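Local structure of protein UL16 (Human herpesvirus 5 strain ad169, 2WY3) at residues B[32-37]-B[110-115]; B[63-68]-B[74-79]. The protein blocks recognition of the stress ligands ULBP1 and ULBP2 by the activating receptor KLRK1 of natural killer cells, retaining such ligands inside the infected cell. All coordinates share one frame; numbering follows the deposited sequence.

Contact 1: B[32-37]-B[110-115]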
loop_
_atom_site.group_PDB
_atom_site.type_symbol
_atom_site.label_atom_id
_atom_site.label_comp_id
_atom_site.label_asym_id
_atom_site.label_seq_id
_atom_site.Cartn_x
_atom_site.Cartn_y
_atom_site.Cartn_z
ATOM N N GLY B 32 13.567 -6.279 10.794
ATOM C CA GLY B 32 12.740 -5.572 11.764
ATOM C C GLY B 32 11.377 -5.185 11.216
ATOM O O GLY B 32 10.599 -4.499 11.874
ATOM N N MET B 33 11.087 -5.618 9.997
ATOM C CA MET B 33 9.809 -5.296 9.365
ATOM C C MET B 33 9.317 -6.493 8.553
ATOM O O MET B 33 10.111 -7.189 7.908
ATOM C CB MET B 33 9.941 -4.037 8.477
ATOM C CG MET B 33 8.764 -3.794 7.516
ATOM S SD MET B 33 8.872 -2.216 6.597
ATOM C CE MET B 33 8.650 -1.079 7.935
ATOM N N CYS B 34 8.014 -6.758 8.611
ATOM C CA CYS B 34 7.430 -7.788 7.755
ATOM C C CYS B 34 6.262 -7.184 6.992
ATOM O O CYS B 34 5.119 -7.238 7.450
ATOM C CB CYS B 34 6.939 -8.994 8.559
ATOM S SG CYS B 34 6.134 -10.241 7.496
ATOM N N ILE B 35 6.571 -6.578 5.854
ATOM C CA ILE B 35 5.550 -6.071 4.948
ATOM C C ILE B 35 5.886 -6.559 3.542
ATOM O O ILE B 35 6.879 -6.140 2.945
ATOM C CB ILE B 35 5.515 -4.533 4.943
ATOM C CG1 ILE B 35 5.130 -4.016 6.333
ATOM C CG2 ILE B 35 4.531 -4.021 3.876
ATOM C CD1 ILE B 35 5.123 -2.488 6.434
ATOM N N SER B 36 5.052 -7.465 3.045
ATOM C CA SER B 36 5.155 -7.980 1.694
ATOM C C SER B 36 3.948 -7.498 0.911
ATOM O O SER B 36 2.809 -7.625 1.373
ATOM C CB SER B 36 5.198 -9.514 1.755
ATOM O OG SER B 36 4.651 -10.119 0.600
ATOM N N ILE B 37 4.201 -6.902 -0.249
ATOM C CA ILE B 37 3.133 -6.408 -1.113
ATOM C C ILE B 37 3.391 -6.931 -2.526
ATOM O O ILE B 37 4.229 -6.394 -3.250
ATOM C CB ILE B 37 3.089 -4.870 -1.136
ATOM C CG1 ILE B 37 3.015 -4.331 0.301
ATOM C CG2 ILE B 37 1.900 -4.398 -1.981
ATOM C CD1 ILE B 37 3.233 -2.812 0.444
ATOM N N GLY B 110 11.507 -15.504 8.583
ATOM C CA GLY B 110 11.550 -16.568 7.601
ATOM C C GLY B 110 11.411 -16.040 6.189
ATOM O O GLY B 110 11.921 -14.965 5.883
ATOM N N ARG B 111 10.748 -16.817 5.342
ATOM C CA ARG B 111 10.699 -16.539 3.896
ATOM C C ARG B 111 9.251 -16.495 3.456
ATOM O O ARG B 111 8.513 -17.455 3.699
ATOM C CB ARG B 111 11.415 -17.677 3.165
ATOM C CG ARG B 111 11.783 -17.413 1.703
ATOM C CD ARG B 111 12.460 -18.652 1.093
ATOM N NE ARG B 111 11.470 -19.615 0.629
ATOM C CZ ARG B 111 11.442 -20.900 0.960
ATOM N NH1 ARG B 111 12.373 -21.416 1.763
ATOM N NH2 ARG B 111 10.475 -21.668 0.476
ATOM N N TYR B 112 8.842 -15.395 2.817
ATOM C CA TYR B 112 7.471 -15.235 2.319
ATOM C C TYR B 112 7.513 -15.257 0.798
ATOM O O TYR B 112 8.125 -14.378 0.187
ATOM C CB TYR B 112 6.843 -13.915 2.821
ATOM C CG TYR B 112 6.611 -13.936 4.328
ATOM C CD1 TYR B 112 5.352 -14.231 4.849
ATOM C CD2 TYR B 112 7.658 -13.700 5.219
ATOM C CE1 TYR B 112 5.136 -14.274 6.228
ATOM C CE2 TYR B 112 7.446 -13.743 6.607
ATOM C CZ TYR B 112 6.190 -14.034 7.093
ATOM O OH TYR B 112 5.984 -14.087 8.464
ATOM N N ASP B 113 6.881 -16.265 0.202
ATOM C CA ASP B 113 6.917 -16.467 -1.249
ATOM C C ASP B 113 5.535 -16.184 -1.833
ATOM O O ASP B 113 4.578 -16.894 -1.522
ATOM C CB ASP B 113 7.316 -17.912 -1.591
ATOM C CG ASP B 113 8.782 -18.212 -1.284
ATOM O OD1 ASP B 113 9.629 -17.331 -1.514
ATOM O OD2 ASP B 113 9.097 -19.323 -0.812
ATOM N N CYS B 114 5.431 -15.161 -2.676
ATOM C CA CYS B 114 4.171 -14.880 -3.368
ATOM C C CYS B 114 4.070 -15.764 -4.589
ATOM O O CYS B 114 4.926 -15.715 -5.473
ATOM C CB CYS B 114 4.090 -13.419 -3.775
ATOM S SG CYS B 114 3.907 -12.384 -2.287
ATOM N N LEU B 115 3.002 -16.562 -4.637
ATOM C CA LEU B 115 2.909 -17.687 -5.548
ATOM C C LEU B 115 1.951 -17.401 -6.675
ATOM O O LEU B 115 0.972 -16.689 -6.486
ATOM C CB LEU B 115 2.361 -18.915 -4.808
ATOM C CG LEU B 115 3.104 -19.362 -3.547
ATOM C CD1 LEU B 115 2.444 -20.632 -2.993
ATOM C CD2 LEU B 115 4.566 -19.604 -3.866
HETATM O O HOH W 1 6.827 -11.883 -0.683
#
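C34 meets Y112 across the interior of a two-sheet beta sandwich, with its sulfur lying over one face of the tyrosine ring. C34 SG stands 4.2 Å from the centroid of the Y112 ring and 27° off the ring normal, a sulfur-aromatic contact shifted toward the CZ-CE2 bond at the hydroxyl end, 3.8 Å from Y112 CZ. Two residues further along each strand, S36 faces C114, and S36 OG is 3.7 Å from C114 SG. No direct hydrogen bond joins the strands. A water bridges the two segments, lying 3.1 Å from S36 OG and donating to Y112 O at 2.9 Å. C34 chi1 of 177° swings SG away from the backbone N and toward the ring, while Y112 CG, anti to its carbonyl carbon (chi1 -68°), lays the ring beneath that sulfur. Further out, Y112 OH is hydrogen-bonded to T108 O and R102 NH1, and its ring stacks with F53; these partners probably hold the ring at its tilt. On the other side of strand 110-118, D113 pairs with R111 and R127. Direct contact between the segments is thus dispersive and sulfur-aromatic, hydrogen bonding between S36 and Y112 passes through one water, and the neighbouring C38-C114 disulfide supplies the covalent link between the sheets.

Contact 2: B[63-68]-B[74-79]. With NAG (2-acetamido-2-deoxy-beta-D-glucopyranose), chain L.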
loop_
_atom_site.group_PDB
_atom_site.type_symbol
_atom_site.label_atom_id
_atom_site.label_comp_id
_atom_site.label_asym_id
_atom_site.label_seq_id
_atom_site.Cartn_x
_atom_site.Cartn_y
_atom_site.Cartn_z
ATOM N N ASP B 63 3.528 -22.265 6.302
ATOM C CA ASP B 63 2.142 -21.840 6.388
ATOM C C ASP B 63 1.732 -21.240 5.043
ATOM O O ASP B 63 2.568 -21.016 4.172
ATOM C CB ASP B 63 1.971 -20.806 7.502
ATOM C CG ASP B 63 0.553 -20.796 8.081
ATOM O OD1 ASP B 63 -0.323 -21.516 7.551
ATOM O OD2 ASP B 63 0.323 -20.081 9.077
ATOM N N LEU B 64 0.445 -20.983 4.878
ATOM C CA LEU B 64 -0.057 -20.565 3.578
ATOM C C LEU B 64 -1.337 -19.778 3.747
ATOM O O LEU B 64 -2.195 -20.162 4.533
ATOM C CB LEU B 64 -0.363 -21.820 2.747
ATOM C CG LEU B 64 -0.892 -21.626 1.324
ATOM C CD1 LEU B 64 0.216 -21.083 0.419
ATOM C CD2 LEU B 64 -1.442 -22.953 0.770
ATOM N N TRP B 65 -1.479 -18.680 3.013
ATOM C CA TRP B 65 -2.793 -18.076 2.856
ATOM C C TRP B 65 -3.122 -17.930 1.380
ATOM O O TRP B 65 -2.215 -17.769 0.563
ATOM C CB TRP B 65 -2.950 -16.762 3.651
ATOM C CG TRP B 65 -2.304 -15.471 3.138
ATOM C CD1 TRP B 65 -1.067 -14.983 3.464
ATOM C CD2 TRP B 65 -2.927 -14.464 2.312
ATOM N NE1 TRP B 65 -0.872 -13.746 2.863
ATOM C CE2 TRP B 65 -1.996 -13.410 2.153
ATOM C CE3 TRP B 65 -4.180 -14.357 1.688
ATOM C CZ2 TRP B 65 -2.273 -12.264 1.385
ATOM C CZ3 TRP B 65 -4.456 -13.220 0.917
ATOM C CH2 TRP B 65 -3.500 -12.191 0.773
ATOM N N LEU B 66 -4.405 -18.026 1.045
ATOM C CA LEU B 66 -4.837 -18.104 -0.348
ATOM C C LEU B 66 -5.971 -17.126 -0.651
ATOM O O LEU B 66 -6.794 -16.830 0.205
ATOM C CB LEU B 66 -5.310 -19.526 -0.690
ATOM C CG LEU B 66 -4.280 -20.655 -0.575
ATOM C CD1 LEU B 66 -4.954 -22.001 -0.806
ATOM C CD2 LEU B 66 -3.126 -20.429 -1.561
ATOM N N TYR B 67 -5.997 -16.656 -1.897
ATOM C CA TYR B 67 -6.916 -15.610 -2.343
ATOM C C TYR B 67 -7.543 -16.039 -3.666
ATOM O O TYR B 67 -6.855 -16.589 -4.532
ATOM C CB TYR B 67 -6.111 -14.323 -2.538
ATOM C CG TYR B 67 -6.899 -13.034 -2.591
ATOM C CD1 TYR B 67 -6.986 -12.297 -3.771
ATOM C CD2 TYR B 67 -7.524 -12.533 -1.450
ATOM C CE1 TYR B 67 -7.694 -11.097 -3.813
ATOM C CE2 TYR B 67 -8.214 -11.350 -1.485
ATOM C CZ TYR B 67 -8.290 -10.633 -2.663
ATOM O OH TYR B 67 -8.994 -9.453 -2.683
ATOM N N GLN B 68 -8.847 -15.822 -3.817
ATOM C CA GLN B 68 -9.550 -16.172 -5.051
ATOM C C GLN B 68 -10.794 -15.315 -5.189
ATOM O O GLN B 68 -11.565 -15.175 -4.235
ATOM C CB GLN B 68 -9.958 -17.654 -5.046
ATOM C CG GLN B 68 -10.586 -18.168 -6.363
ATOM C CD GLN B 68 -11.188 -19.563 -6.216
ATOM O OE1 GLN B 68 -11.597 -19.953 -5.122
ATOM N NE2 GLN B 68 -11.251 -20.315 -7.319
ATOM N N ARG B 74 -8.303 -18.973 2.395
ATOM C CA ARG B 74 -7.544 -19.682 3.416
ATOM C C ARG B 74 -6.665 -18.700 4.174
ATOM O O ARG B 74 -5.894 -17.978 3.557
ATOM C CB ARG B 74 -6.683 -20.777 2.775
ATOM C CG ARG B 74 -5.849 -21.573 3.768
ATOM C CD ARG B 74 -5.057 -22.661 3.063
ATOM N NE ARG B 74 -4.064 -23.279 3.935
ATOM C CZ ARG B 74 -3.693 -24.552 3.845
ATOM N NH1 ARG B 74 -2.783 -25.042 4.675
ATOM N NH2 ARG B 74 -4.243 -25.338 2.926
ATOM N N ASN B 75 -6.789 -18.664 5.505
ATOM C CA ASN B 75 -5.915 -17.828 6.334
ATOM C C ASN B 75 -4.643 -18.572 6.711
ATOM O O ASN B 75 -4.620 -19.802 6.711
ATOM C CB ASN B 75 -6.597 -17.450 7.658
ATOM C CG ASN B 75 -7.723 -16.452 7.492
ATOM O OD1 ASN B 75 -7.539 -15.380 6.916
ATOM N ND2 ASN B 75 -8.898 -16.805 8.025
ATOM N N PHE B 76 -3.596 -17.834 7.071
ATOM C CA PHE B 76 -2.503 -18.440 7.826
ATOM C C PHE B 76 -3.122 -19.194 9.016
ATOM O O PHE B 76 -4.119 -18.748 9.596
ATOM C CB PHE B 76 -1.554 -17.363 8.362
ATOM C CG PHE B 76 -0.510 -16.899 7.374
ATOM C CD1 PHE B 76 0.011 -17.770 6.428
ATOM C CD2 PHE B 76 -0.022 -15.593 7.432
ATOM C CE1 PHE B 76 1.001 -17.351 5.530
ATOM C CE2 PHE B 76 0.960 -15.162 6.558
ATOM C CZ PHE B 76 1.477 -16.043 5.596
ATOM N N SER B 77 -2.523 -20.322 9.385
ATOM C CA SER B 77 -3.004 -21.116 10.517
ATOM C C SER B 77 -2.914 -20.338 11.827
ATOM O O SER B 77 -3.685 -20.585 12.760
ATOM C CB SER B 77 -2.220 -22.425 10.631
ATOM O OG SER B 77 -0.853 -22.171 10.918
ATOM N N ASP B 78 -1.958 -19.418 11.905
ATOM C CA ASP B 78 -1.818 -18.549 13.067
ATOM C C ASP B 78 -1.904 -17.091 12.649
ATOM O O ASP B 78 -0.962 -16.543 12.064
ATOM C CB ASP B 78 -0.493 -18.803 13.793
ATOM C CG ASP B 78 -0.391 -18.040 15.104
ATOM O OD1 ASP B 78 -1.151 -17.059 15.291
ATOM O OD2 ASP B 78 0.443 -18.422 15.955
ATOM N N ILE B 79 -3.033 -16.459 12.951
ATOM C CA ILE B 79 -3.251 -15.087 12.513
ATOM C C ILE B 79 -3.013 -14.042 13.598
ATOM O O ILE B 79 -3.237 -12.854 13.367
ATOM C CB ILE B 79 -4.665 -14.891 11.935
ATOM C CG1 ILE B 79 -5.732 -15.100 13.019
ATOM C CG2 ILE B 79 -4.883 -15.830 10.758
ATOM C CD1 ILE B 79 -7.147 -14.857 12.513
HETATM C C1 NAG L . -9.905 -15.763 8.074
HETATM C C2 NAG L . -11.267 -16.446 7.886
HETATM C C3 NAG L . -12.409 -15.455 8.081
HETATM C C4 NAG L . -12.259 -14.755 9.418
HETATM C C5 NAG L . -10.881 -14.116 9.527
HETATM C C6 NAG L . -10.671 -13.474 10.897
HETATM C C7 NAG L . -11.285 -18.350 6.360
HETATM C C8 NAG L . -11.574 -18.823 4.965
HETATM N N2 NAG L . -11.415 -17.043 6.577
HETATM O O3 NAG L . -13.648 -16.130 8.016
HETATM O O4 NAG L . -13.244 -13.758 9.518
HETATM O O5 NAG L . -9.871 -15.084 9.318
HETATM O O6 NAG L . -10.746 -14.464 11.908
HETATM O O7 NAG L . -10.938 -19.156 7.225
HETATM O O HOH W 2 -2.964 -22.105 6.711
HETATM O O HOH W 3 -1.182 -24.092 6.746
#
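L66 and R74 form an antiparallel hydrogen-bonded pair, L66 N donating to R74 O at 2.9 Å and R74 N returning a weak bond to L66 O. This is the open end, away from the turn, of the beta hairpin of strands 62-68 and 71-74, the latter one of the two outermost strands of its sheet. The L66 and R74 side chains run side by side, and L64 CD2 sits over one face of the extended arginine's guanidinium. D63 ties down the loop beyond R74. D63 OD1 takes S77 N through its syn lone pair at 3.1 Å (168°) and L64 N at 2.8 Å from above the carboxylate plane, two donors that hold the carboxylate, while D63 OD2 receives S77 OG at 3.0 Å. A water bridges D63 OD1 to R74 NH1, and a second, also by N75 O, can link it to R74 NE. W65 chi1 of 76° sets CG between backbone N and carbonyl carbon, turning the indole edge to the F76 face (planes at 83°), with W65 CD1 3.5 Å from F76 CZ; NE1 is bonded to T100. N75, its OD1 bonded to Q85, carries the N-linked glycan through a 1.4 Å bond from N75 ND2 to sugar C1.

In the fold
From the N terminus the chain first enters contact 1 at 32-37, on an edge strand of the three-stranded sheet. It then crosses to the six-stranded sheet, where 63-68 turns back through strand 71-74 and residues 74-79 close the short loop of contact 2. After passing through strands 82-89 and 95-102 it returns to the larger sheet at 110-115, closing contact 1 with a much longer loop that encloses contact 2 entirely. Contact 1 therefore spans the two sheets, whereas contact 2 lies at an outer edge of one. Their centres lie about 13 Å apart, and they meet where Y112 CE1 packs 4.1 Å from F76 CZ and L115 CD1 packs 4.1 Å from L64 CD1.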